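Mandelate racemase/muconate lactonizing protein (Paenibacillus sp., PDB 3V5F) probably acts as a magnesium-dependent enzyme of the enolase superfamily, drawing a proton from the carbon next to a substrate carboxylate. Local coordinates at residues S60-T65 with I286-F291; A118-G123 with L325-R330; A201-I206 with D226-W231; A208-N213 with L232-H237. The protein carries 1 engineered substitution. All coordinates share one frame; numbering follows the deposited sequence.

Contact 1: S60-T65 with I286-F291; sequences SSIHMT and IIWPGF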
# COMPACT_ATOMS: atom_id res chain seq x y z
N SER A 60 -1.41 6.51 11.70
CA SER A 60 -2.58 6.83 10.90
C SER A 60 -3.86 6.66 11.71
O SER A 60 -4.01 5.71 12.47
CB SER A 60 -2.64 5.92 9.68
OG SER A 60 -3.92 5.94 9.08
N SER A 61 -4.80 7.58 11.52
CA SER A 61 -6.10 7.53 12.17
C SER A 61 -7.17 8.11 11.25
O SER A 61 -7.03 9.23 10.76
CB SER A 61 -6.07 8.32 13.49
OG SER A 61 -7.35 8.35 14.09
N ILE A 62 -8.23 7.34 11.00
CA ILE A 62 -9.34 7.82 10.18
C ILE A 62 -10.69 7.54 10.85
O ILE A 62 -10.81 6.65 11.69
CB ILE A 62 -9.34 7.20 8.77
CG1 ILE A 62 -9.63 5.70 8.84
CG2 ILE A 62 -8.03 7.48 8.02
CD1 ILE A 62 -9.84 5.07 7.46
N HIS A 63 -11.70 8.32 10.48
CA HIS A 63 -13.06 8.11 10.99
C HIS A 63 -13.18 8.37 12.49
O HIS A 63 -14.02 7.78 13.15
CB HIS A 63 -13.54 6.69 10.68
CG HIS A 63 -13.66 6.40 9.21
ND1 HIS A 63 -14.18 5.22 8.72
CD2 HIS A 63 -13.33 7.15 8.13
CE1 HIS A 63 -14.18 5.26 7.40
NE2 HIS A 63 -13.66 6.41 7.02
N MET A 64 -12.33 9.25 13.01
CA MET A 64 -12.35 9.57 14.43
C MET A 64 -12.80 11.01 14.67
O MET A 64 -12.29 11.94 14.06
CB MET A 64 -10.97 9.34 15.07
CG MET A 64 -10.96 9.52 16.59
SD MET A 64 -9.51 8.85 17.40
CE MET A 64 -8.20 9.90 16.76
N THR A 65 -13.78 11.19 15.55
CA THR A 65 -14.24 12.52 15.95
C THR A 65 -13.87 12.75 17.40
O THR A 65 -13.60 11.80 18.14
CB THR A 65 -15.75 12.64 15.84
OG1 THR A 65 -16.36 11.65 16.68
CG2 THR A 65 -16.21 12.44 14.41
N ILE A 286 -4.29 -0.85 2.77
CA ILE A 286 -3.55 -1.01 4.03
C ILE A 286 -4.10 -0.13 5.17
O ILE A 286 -3.82 -0.37 6.34
CB ILE A 286 -2.03 -0.72 3.80
CG1 ILE A 286 -1.20 -1.05 5.05
CG2 ILE A 286 -1.82 0.73 3.33
CD1 ILE A 286 -1.24 -2.51 5.44
N ILE A 287 -4.87 0.90 4.84
CA ILE A 287 -5.48 1.74 5.87
C ILE A 287 -6.92 1.30 6.21
O ILE A 287 -7.32 1.26 7.38
CB ILE A 287 -5.49 3.23 5.44
CG1 ILE A 287 -4.07 3.69 5.06
CG2 ILE A 287 -6.07 4.11 6.53
CD1 ILE A 287 -3.08 3.66 6.21
N TRP A 288 -7.69 0.98 5.18
CA TRP A 288 -9.11 0.67 5.33
C TRP A 288 -9.38 -0.41 4.28
O TRP A 288 -9.48 -0.09 3.10
CB TRP A 288 -9.93 1.94 5.03
CG TRP A 288 -11.44 1.81 5.19
CD1 TRP A 288 -12.13 0.78 5.75
CD2 TRP A 288 -12.42 2.77 4.76
NE1 TRP A 288 -13.48 1.03 5.70
CE2 TRP A 288 -13.68 2.25 5.10
CE3 TRP A 288 -12.35 4.01 4.13
CZ2 TRP A 288 -14.87 2.93 4.82
CZ3 TRP A 288 -13.53 4.69 3.86
CH2 TRP A 288 -14.78 4.14 4.20
N PRO A 289 -9.51 -1.68 4.70
CA PRO A 289 -9.77 -2.23 6.04
C PRO A 289 -8.64 -2.19 7.07
O PRO A 289 -8.93 -2.29 8.26
CB PRO A 289 -10.15 -3.68 5.74
CG PRO A 289 -9.33 -4.01 4.51
CD PRO A 289 -9.37 -2.74 3.69
N GLY A 290 -7.38 -2.06 6.65
CA GLY A 290 -6.33 -1.82 7.63
C GLY A 290 -5.51 -3.01 8.08
O GLY A 290 -5.64 -4.12 7.55
N PHE A 291 -4.67 -2.77 9.09
CA PHE A 291 -3.58 -3.67 9.48
C PHE A 291 -4.07 -4.91 10.23
O PHE A 291 -3.64 -6.03 9.94
CB PHE A 291 -2.59 -2.88 10.36
CG PHE A 291 -1.27 -3.55 10.55
CD1 PHE A 291 -0.20 -3.26 9.71
CD2 PHE A 291 -1.07 -4.46 11.59
CE1 PHE A 291 1.04 -3.87 9.88
CE2 PHE A 291 0.17 -5.07 11.77
CZ PHE A 291 1.23 -4.77 10.93
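Ile287 and Trp288, the two residues that meet Ser60, Ile62 and His63, hand both their backbone N-H groups to one oxygen, OD2 of Asp285. That double grip ties down the backbone at the start of this loop, and a cis peptide bond before Pro289 follows; the side chains of Ile287 and Trp288 both point toward residues 60-63. No hydrogen bond joins the two segments; they meet chiefly through rings and methyl groups. The edge of the His63 imidazole is driven at the face of the Trp288 indole in a T-shaped stack, with the planes at 82° and the centroids of the imidazole and the six-membered ring 4.5 Å apart. His63 CE1 comes closest, 3.4 Å from Trp288 CH2. Segment 60-65 follows strand 55-60 of the antiparallel sheet, and 286-291 follows strand 281-282 of the barrel, so the contact ties the N-terminal capping domain to the C-terminal barrel of the enolase fold. A bound buffer molecule beside Trp288 suggests a pocket here. Beside the ring pair, Ile62 sends CD1 out on an extended arm (chi2 172°) to lie 4.0 Å from Ile287 CG2, and the same methyl touches Trp288 CB at 4.0 Å. Ile287 reaches on to Ser60, whose OG stands 3.8 Å from Ile287 CD1. Cutting Ile287 back to an alanine removes CG1, CG2 and CD1, and would probably open a gap facing Ser60 and take from the Ile62 methyl one of its apolar neighbours. Leu93 of helix 92-107 touches both His63 and Trp288.

Contact 2: A118-G123 with L325-R330; sequences AHLETG and LSAAVR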
# COMPACT_ATOMS: atom_id res chain seq x y z
N ALA A 118 5.81 -17.37 11.39
CA ALA A 118 6.81 -18.43 11.34
C ALA A 118 7.96 -18.16 10.36
O ALA A 118 9.08 -18.64 10.56
CB ALA A 118 6.15 -19.77 11.02
N HIS A 119 7.68 -17.40 9.31
CA HIS A 119 8.63 -17.25 8.21
C HIS A 119 9.74 -16.22 8.47
O HIS A 119 10.73 -16.18 7.73
CB HIS A 119 7.90 -16.93 6.90
CG HIS A 119 7.17 -15.62 6.93
ND1 HIS A 119 5.95 -15.46 7.54
CD2 HIS A 119 7.51 -14.41 6.43
CE1 HIS A 119 5.57 -14.20 7.42
NE2 HIS A 119 6.50 -13.54 6.75
N LEU A 120 9.56 -15.40 9.50
CA LEU A 120 10.61 -14.47 9.92
C LEU A 120 11.07 -14.79 11.34
O LEU A 120 10.28 -14.74 12.29
CB LEU A 120 10.14 -13.01 9.84
CG LEU A 120 11.17 -11.97 10.31
CD1 LEU A 120 12.36 -11.89 9.36
CD2 LEU A 120 10.53 -10.60 10.48
N GLU A 121 12.35 -15.13 11.47
CA GLU A 121 12.94 -15.50 12.76
C GLU A 121 13.51 -14.28 13.47
O GLU A 121 14.18 -13.45 12.85
CB GLU A 121 14.02 -16.56 12.56
CG GLU A 121 15.30 -16.05 11.89
CD GLU A 121 15.10 -15.60 10.44
OE1 GLU A 121 13.96 -15.62 9.93
OE2 GLU A 121 16.11 -15.24 9.79
N THR A 122 13.27 -14.20 14.77
CA THR A 122 13.65 -13.02 15.55
C THR A 122 15.12 -12.66 15.35
O THR A 122 15.98 -13.54 15.27
CB THR A 122 13.35 -13.20 17.05
OG1 THR A 122 12.12 -13.92 17.22
CG2 THR A 122 13.24 -11.85 17.75
N GLY A 123 15.40 -11.36 15.26
CA GLY A 123 16.76 -10.87 15.14
C GLY A 123 17.24 -10.56 13.74
O GLY A 123 18.18 -9.78 13.57
N LEU A 325 3.84 -5.32 7.87
CA LEU A 325 2.83 -6.35 7.68
C LEU A 325 3.45 -7.59 7.04
O LEU A 325 3.00 -8.71 7.29
CB LEU A 325 1.67 -5.84 6.83
CG LEU A 325 0.59 -6.88 6.51
CD1 LEU A 325 -0.23 -7.23 7.76
CD2 LEU A 325 -0.32 -6.39 5.40
N SER A 326 4.48 -7.41 6.23
CA SER A 326 5.09 -8.55 5.55
C SER A 326 5.63 -9.61 6.52
O SER A 326 5.74 -10.77 6.16
CB SER A 326 6.18 -8.12 4.57
OG SER A 326 7.32 -7.66 5.26
N ALA A 327 5.94 -9.21 7.76
CA ALA A 327 6.47 -10.18 8.72
C ALA A 327 5.39 -11.16 9.18
O ALA A 327 5.69 -12.23 9.69
CB ALA A 327 7.10 -9.48 9.93
N ALA A 328 4.13 -10.79 8.97
CA ALA A 328 2.99 -11.58 9.41
C ALA A 328 2.34 -12.36 8.28
O ALA A 328 1.53 -13.25 8.52
CB ALA A 328 1.95 -10.67 10.06
N VAL A 329 2.70 -12.02 7.05
CA VAL A 329 2.07 -12.62 5.87
C VAL A 329 3.12 -13.29 4.98
O VAL A 329 3.98 -12.62 4.41
CB VAL A 329 1.28 -11.57 5.06
CG1 VAL A 329 0.50 -12.23 3.94
CG2 VAL A 329 0.34 -10.81 5.97
N ARG A 330 3.06 -14.62 4.88
CA ARG A 330 4.13 -15.35 4.20
C ARG A 330 4.22 -15.02 2.71
O ARG A 330 5.31 -14.82 2.17
CB ARG A 330 3.97 -16.87 4.37
CG ARG A 330 5.15 -17.65 3.77
CD ARG A 330 4.99 -19.16 3.89
NE ARG A 330 3.87 -19.66 3.11
CZ ARG A 330 2.71 -20.04 3.64
NH1 ARG A 330 2.52 -19.97 4.96
NH2 ARG A 330 1.73 -20.48 2.86
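One hydrogen bond carries the polar part of this contact: His119 NE2 donates to Ser326 O at 2.9 Å, with an N-H...O angle of 160°. The carbonyl oxygen lies in the plane of the imidazole, and the donor in turn lies in the carbonyl plane, so the bond fixes how the ring is turned. Next to it, Ala327 O comes within 3.0 Å of His119 CE1, a close approach of a carbonyl to a ring carbon. The face of the imidazole is used as well. CA of Arg330 sits almost squarely over it, 3.8 Å from the ring centroid, in a CH-pi contact. His119 CG sits between its backbone N and carbonyl carbon (chi1 64°), which brings the ring up to the 326-330 backbone. The apolar share is small: Leu120 CD2 rests on Ala327 CB at 3.6 Å, with Tyr112 of helix 111-114 touching both residues. The contact thus holds the approach to strand 126-135 against the loop that follows helix 316-325. Asp302 of helix 291-303 takes the Arg330 N-H. With NE2 donating, that nitrogen carries a proton; the two carbonyl oxygens would tend to polarise the ring, while the nearby Arg330 guanidinium would probably work against a full positive charge, leaving its state open.

Contact 3: A201-I206 with D226-W231; sequences AGKIMI and DVNLYW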
# COMPACT_ATOMS: atom_id res chain seq x y z
N ALA A 201 15.83 -8.02 -15.55
CA ALA A 201 15.51 -8.49 -14.21
C ALA A 201 14.46 -7.64 -13.50
O ALA A 201 14.06 -7.95 -12.39
CB ALA A 201 16.78 -8.59 -13.37
N GLY A 202 14.02 -6.56 -14.13
CA GLY A 202 13.02 -5.71 -13.50
C GLY A 202 11.63 -6.28 -13.71
O GLY A 202 11.25 -6.61 -14.84
N LYS A 203 10.86 -6.42 -12.63
CA LYS A 203 9.47 -6.85 -12.74
C LYS A 203 8.60 -5.66 -13.15
O LYS A 203 8.66 -4.59 -12.55
CB LYS A 203 8.97 -7.47 -11.43
CG LYS A 203 9.70 -8.76 -11.04
CD LYS A 203 9.22 -9.25 -9.68
CE LYS A 203 9.81 -10.61 -9.33
NZ LYS A 203 11.23 -10.48 -8.92
N ILE A 204 7.79 -5.85 -14.19
CA ILE A 204 6.88 -4.82 -14.67
C ILE A 204 5.44 -5.23 -14.36
O ILE A 204 5.03 -6.33 -14.70
CB ILE A 204 7.02 -4.65 -16.19
CG1 ILE A 204 8.47 -4.30 -16.56
CG2 ILE A 204 6.03 -3.62 -16.72
CD1 ILE A 204 9.00 -3.09 -15.86
N MET A 205 4.70 -4.34 -13.70
CA MET A 205 3.29 -4.52 -13.46
C MET A 205 2.52 -3.52 -14.34
O MET A 205 3.01 -2.43 -14.63
CB MET A 205 2.97 -4.27 -11.98
CG MET A 205 3.49 -5.36 -11.02
SD MET A 205 5.30 -5.55 -10.88
CE MET A 205 5.75 -4.18 -9.85
N ILE A 206 1.32 -3.88 -14.79
CA ILE A 206 0.49 -2.91 -15.48
C ILE A 206 -0.85 -2.82 -14.79
O ILE A 206 -1.40 -3.82 -14.35
CB ILE A 206 0.38 -3.17 -16.99
CG1 ILE A 206 -0.24 -4.54 -17.28
CG2 ILE A 206 1.73 -3.01 -17.66
CD1 ILE A 206 -0.34 -4.83 -18.77
N ASP A 226 7.04 -9.90 -24.94
CA ASP A 226 8.49 -9.85 -24.73
C ASP A 226 8.90 -9.03 -23.52
O ASP A 226 10.09 -8.96 -23.19
CB ASP A 226 9.21 -9.31 -25.96
CG ASP A 226 9.26 -10.33 -27.07
OD1 ASP A 226 9.43 -11.54 -26.76
OD2 ASP A 226 9.13 -9.93 -28.26
N VAL A 227 7.94 -8.40 -22.86
CA VAL A 227 8.23 -7.68 -21.63
C VAL A 227 8.13 -8.62 -20.44
O VAL A 227 7.35 -9.57 -20.46
CB VAL A 227 7.31 -6.46 -21.45
CG1 VAL A 227 7.51 -5.83 -20.07
CG2 VAL A 227 7.59 -5.43 -22.54
N ASN A 228 8.93 -8.37 -19.41
CA ASN A 228 8.91 -9.19 -18.20
C ASN A 228 7.72 -8.77 -17.33
O ASN A 228 7.90 -8.23 -16.24
CB ASN A 228 10.24 -9.07 -17.44
CG ASN A 228 10.30 -9.95 -16.19
OD1 ASN A 228 9.77 -11.06 -16.18
ND2 ASN A 228 10.92 -9.44 -15.13
N LEU A 229 6.50 -9.01 -17.84
CA LEU A 229 5.27 -8.66 -17.13
C LEU A 229 5.04 -9.57 -15.94
O LEU A 229 4.79 -10.77 -16.09
CB LEU A 229 4.06 -8.77 -18.06
CG LEU A 229 3.79 -7.64 -19.05
CD1 LEU A 229 2.49 -7.93 -19.80
CD2 LEU A 229 3.70 -6.33 -18.30
N TYR A 230 5.09 -9.00 -14.74
CA TYR A 230 4.90 -9.77 -13.53
C TYR A 230 3.42 -9.96 -13.21
O TYR A 230 2.97 -11.06 -12.90
CB TYR A 230 5.63 -9.10 -12.37
CG TYR A 230 5.64 -9.94 -11.13
CD1 TYR A 230 6.39 -11.12 -11.06
CD2 TYR A 230 4.90 -9.57 -10.01
CE1 TYR A 230 6.38 -11.90 -9.92
CE2 TYR A 230 4.90 -10.33 -8.86
CZ TYR A 230 5.64 -11.50 -8.82
OH TYR A 230 5.64 -12.27 -7.68
N TRP A 231 2.66 -8.87 -13.24
CA TRP A 231 1.21 -8.97 -13.05
C TRP A 231 0.41 -7.92 -13.79
O TRP A 231 0.93 -6.88 -14.21
CB TRP A 231 0.81 -9.06 -11.56
CG TRP A 231 0.65 -7.77 -10.75
CD1 TRP A 231 0.06 -6.60 -11.14
CD2 TRP A 231 1.05 -7.58 -9.38
NE1 TRP A 231 0.09 -5.68 -10.09
CE2 TRP A 231 0.69 -6.26 -9.01
CE3 TRP A 231 1.70 -8.39 -8.43
CZ2 TRP A 231 0.96 -5.74 -7.74
CZ3 TRP A 231 1.95 -7.88 -7.16
CH2 TRP A 231 1.58 -6.56 -6.83
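Lys203 and Tyr230 run side by side in the same direction, the aliphatic part of the lysine laid over one face of the phenol ring. CD of Lys203 is 3.9 Å from the centroid of the Tyr230 ring, a CH-pi contact near the rim, while the tyrosine hydroxyl is hydrogen-bonded to Glu333. Met205 crosses Trp231 at a slant, its CG 3.4 Å from the centroid of the indole five-membered ring and nearly on its normal. Both this and the approach of its sulfur to the two rings are given for one of two deposited conformers. The indole is itself pinned by a hydrogen bond from NE1 to Glu233. The strands belong to a beta-alpha-beta unit of the barrel, strand 204-207, helix 214-223 and strand 229-233, and pair in parallel. Ile204 N donates to Asn228 O at 3.1 Å and Tyr230 N to Ile204 O at 2.7 Å, but Ile206 N goes to Trp231 O, 3.1 Å, so the ladder slips by one residue. Trp231 N is buried there without a partner. On the face away from Met205 and Trp231, Leu229 CD2 lies 3.9 Å from both Ile204 CG2 and Ile206 CG2. Asn228, centre of an inverse gamma turn, has CG anti to its own nitrogen (chi1 -177°), and its ND2 drops onto Gly202 O at 2.9 Å from above the carbonyl plane.

Contact 4: A208-N213 with L232-H237; sequences ANNAYN and LEAAFH. Engineered in segment 232-237: Ala234 (natural residue Glu). With MG (magnesium ion), chain B.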
# COMPACT_ATOMS: atom_id res chain seq x y z
N ALA A 208 -4.62 -1.05 -15.30
CA ALA A 208 -5.49 -0.39 -16.29
C ALA A 208 -6.62 0.41 -15.65
O ALA A 208 -7.40 1.05 -16.34
CB ALA A 208 -6.07 -1.42 -17.27
N ASN A 209 -6.70 0.36 -14.32
CA ASN A 209 -7.83 0.94 -13.62
C ASN A 209 -9.17 0.66 -14.32
O ASN A 209 -9.97 1.56 -14.51
CB ASN A 209 -7.65 2.45 -13.42
CG ASN A 209 -6.58 2.77 -12.38
OD1 ASN A 209 -5.43 3.01 -12.71
ND2 ASN A 209 -6.97 2.76 -11.12
N ASN A 210 -9.35 -0.59 -14.73
CA ASN A 210 -10.62 -1.07 -15.30
C ASN A 210 -10.98 -0.52 -16.67
O ASN A 210 -12.09 -0.74 -17.17
CB ASN A 210 -11.77 -0.85 -14.30
CG ASN A 210 -11.60 -1.69 -13.05
OD1 ASN A 210 -10.95 -2.74 -13.09
ND2 ASN A 210 -12.17 -1.24 -11.94
N ALA A 211 -10.03 0.17 -17.31
CA ALA A 211 -10.26 0.79 -18.61
C ALA A 211 -10.33 -0.17 -19.80
O ALA A 211 -10.69 0.24 -20.90
CB ALA A 211 -9.19 1.87 -18.89
N TYR A 212 -9.97 -1.43 -19.61
CA TYR A 212 -9.99 -2.39 -20.70
C TYR A 212 -11.25 -3.27 -20.65
O TYR A 212 -12.00 -3.25 -19.68
CB TYR A 212 -8.77 -3.31 -20.60
CG TYR A 212 -7.42 -2.70 -20.93
CD1 TYR A 212 -7.30 -1.49 -21.61
CD2 TYR A 212 -6.24 -3.37 -20.58
CE1 TYR A 212 -6.03 -0.95 -21.93
CE2 TYR A 212 -4.97 -2.84 -20.89
CZ TYR A 212 -4.88 -1.64 -21.56
OH TYR A 212 -3.63 -1.12 -21.87
N ASN A 213 -11.45 -4.06 -21.70
CA ASN A 213 -12.35 -5.21 -21.63
C ASN A 213 -11.49 -6.45 -21.94
O ASN A 213 -10.28 -6.32 -22.11
CB ASN A 213 -13.56 -5.06 -22.58
CG ASN A 213 -13.16 -4.90 -24.04
OD1 ASN A 213 -12.04 -5.24 -24.43
ND2 ASN A 213 -14.08 -4.40 -24.87
N LEU A 232 -0.87 -8.25 -13.95
CA LEU A 232 -1.85 -7.39 -14.60
C LEU A 232 -2.90 -7.08 -13.54
O LEU A 232 -3.50 -7.98 -12.95
CB LEU A 232 -2.49 -8.15 -15.75
CG LEU A 232 -3.79 -7.61 -16.30
CD1 LEU A 232 -3.59 -6.23 -16.93
CD2 LEU A 232 -4.33 -8.60 -17.31
N GLU A 233 -3.12 -5.81 -13.32
CA GLU A 233 -3.96 -5.36 -12.23
C GLU A 233 -5.13 -4.58 -12.81
O GLU A 233 -4.95 -3.74 -13.69
CB GLU A 233 -3.11 -4.47 -11.34
CG GLU A 233 -3.83 -3.61 -10.38
CD GLU A 233 -2.86 -2.92 -9.42
OE1 GLU A 233 -1.69 -3.39 -9.28
OE2 GLU A 233 -3.26 -1.92 -8.81
N ALA A 234 -6.34 -4.89 -12.34
CA ALA A 234 -7.52 -4.10 -12.71
C ALA A 234 -7.66 -3.93 -14.22
O ALA A 234 -7.87 -2.82 -14.71
CB ALA A 234 -7.46 -2.72 -12.04
N ALA A 235 -7.52 -5.01 -14.96
CA ALA A 235 -7.74 -4.95 -16.41
C ALA A 235 -9.16 -4.44 -16.67
O ALA A 235 -9.37 -3.58 -17.52
CB ALA A 235 -7.55 -6.32 -17.02
N PHE A 236 -10.11 -4.97 -15.91
CA PHE A 236 -11.53 -4.64 -16.01
C PHE A 236 -12.13 -5.03 -14.67
O PHE A 236 -11.54 -5.81 -13.92
CB PHE A 236 -12.20 -5.42 -17.15
CG PHE A 236 -11.75 -6.85 -17.26
CD1 PHE A 236 -10.88 -7.23 -18.27
CD2 PHE A 236 -12.16 -7.80 -16.34
CE1 PHE A 236 -10.45 -8.54 -18.36
CE2 PHE A 236 -11.74 -9.11 -16.44
CZ PHE A 236 -10.88 -9.48 -17.44
N HIS A 237 -13.29 -4.47 -14.35
CA HIS A 237 -13.88 -4.77 -13.06
C HIS A 237 -13.99 -6.28 -12.89
O HIS A 237 -14.39 -6.97 -13.81
CB HIS A 237 -15.25 -4.11 -12.87
CG HIS A 237 -15.79 -4.28 -11.49
ND1 HIS A 237 -15.21 -3.66 -10.40
CD2 HIS A 237 -16.82 -5.01 -11.02
CE1 HIS A 237 -15.87 -4.01 -9.31
NE2 HIS A 237 -16.86 -4.82 -9.66
MG MG B . -4.38 0.09 -9.02
O HOH W 1 -5.34 2.22 -8.31
O HOH W 2 -14.62 -2.15 -16.17
O HOH W 3 -6.28 -0.31 -10.19
O HOH W 4 -2.58 0.62 -7.58
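Ala208, Asn210 and Tyr212 each give a backbone N-H to the other segment. Ala208 N donates to Glu233 O at 3.2 Å, Asn210 N to Ala234 O at 2.7 Å, and Tyr212 N to Ala235 O at 3.1 Å. Alternate residues of 208-212 are thus bound to three successive carbonyls, across a type I' turn from Ala208 to Ala211. One water adds to this, donating a hydrogen bond to Asn210 O and accepting one from His237 N. Metal binding is the second element. Glu233, with CG anti to its nitrogen (chi1 164°) and an extended chain beyond, brings OE2 within 2.3 Å of the magnesium ion, whose shell is completed by Asp207, Glu263 and three waters; Asn209 ND2 donates to one of these. The other oxygen, OE1, has a salt bridge to Lys168 and hydrogen bonds from Gln283 NE2 and Trp231 NE1. Three acids at the ends of successive barrel strands holding magnesium are the hallmark of the enolase superfamily. Packing is the third: the Asn210 amide lies against the Phe236-His237 peptide, Phe236 CB is 3.3 Å from Tyr212 O, and the engineered Ala234 turns its methyl toward Asn210. Trimming Asn210 to an alanine would remove that amide and is likely to leave the peptide without its polar neighbour, and the turn without a residue well suited to positive phi. Both segments extend from the carboxyl ends of neighbouring strands 204-207 and 229-233, touching helix 214-223 through Tyr212 and Ala235, and helix 240-253 through Phe236, which meets Leu242 and Tyr243.

Contacts 3 and 4 are one continuous piece of barrel: both use strand 229-233 beside strand 204-207, and Ile206 CG1 packs on Leu232 CD1 where they meet. Contact 3 binds by strand pairing and aromatic packing, contact 4 by loop hydrogen bonds and magnesium at the strands' ends. Contacts 1 and 2 join segments more than 200 residues apart and hold loops; they touch through Phe291 and Ile286 against Leu325. All four mix buried with exposed residues. Contact 1, its centre about 13 Å from the chain's centre, has no hydrogen bond across it, while contact 2, further out at about 18 Å, draws most of its chemistry from one histidine.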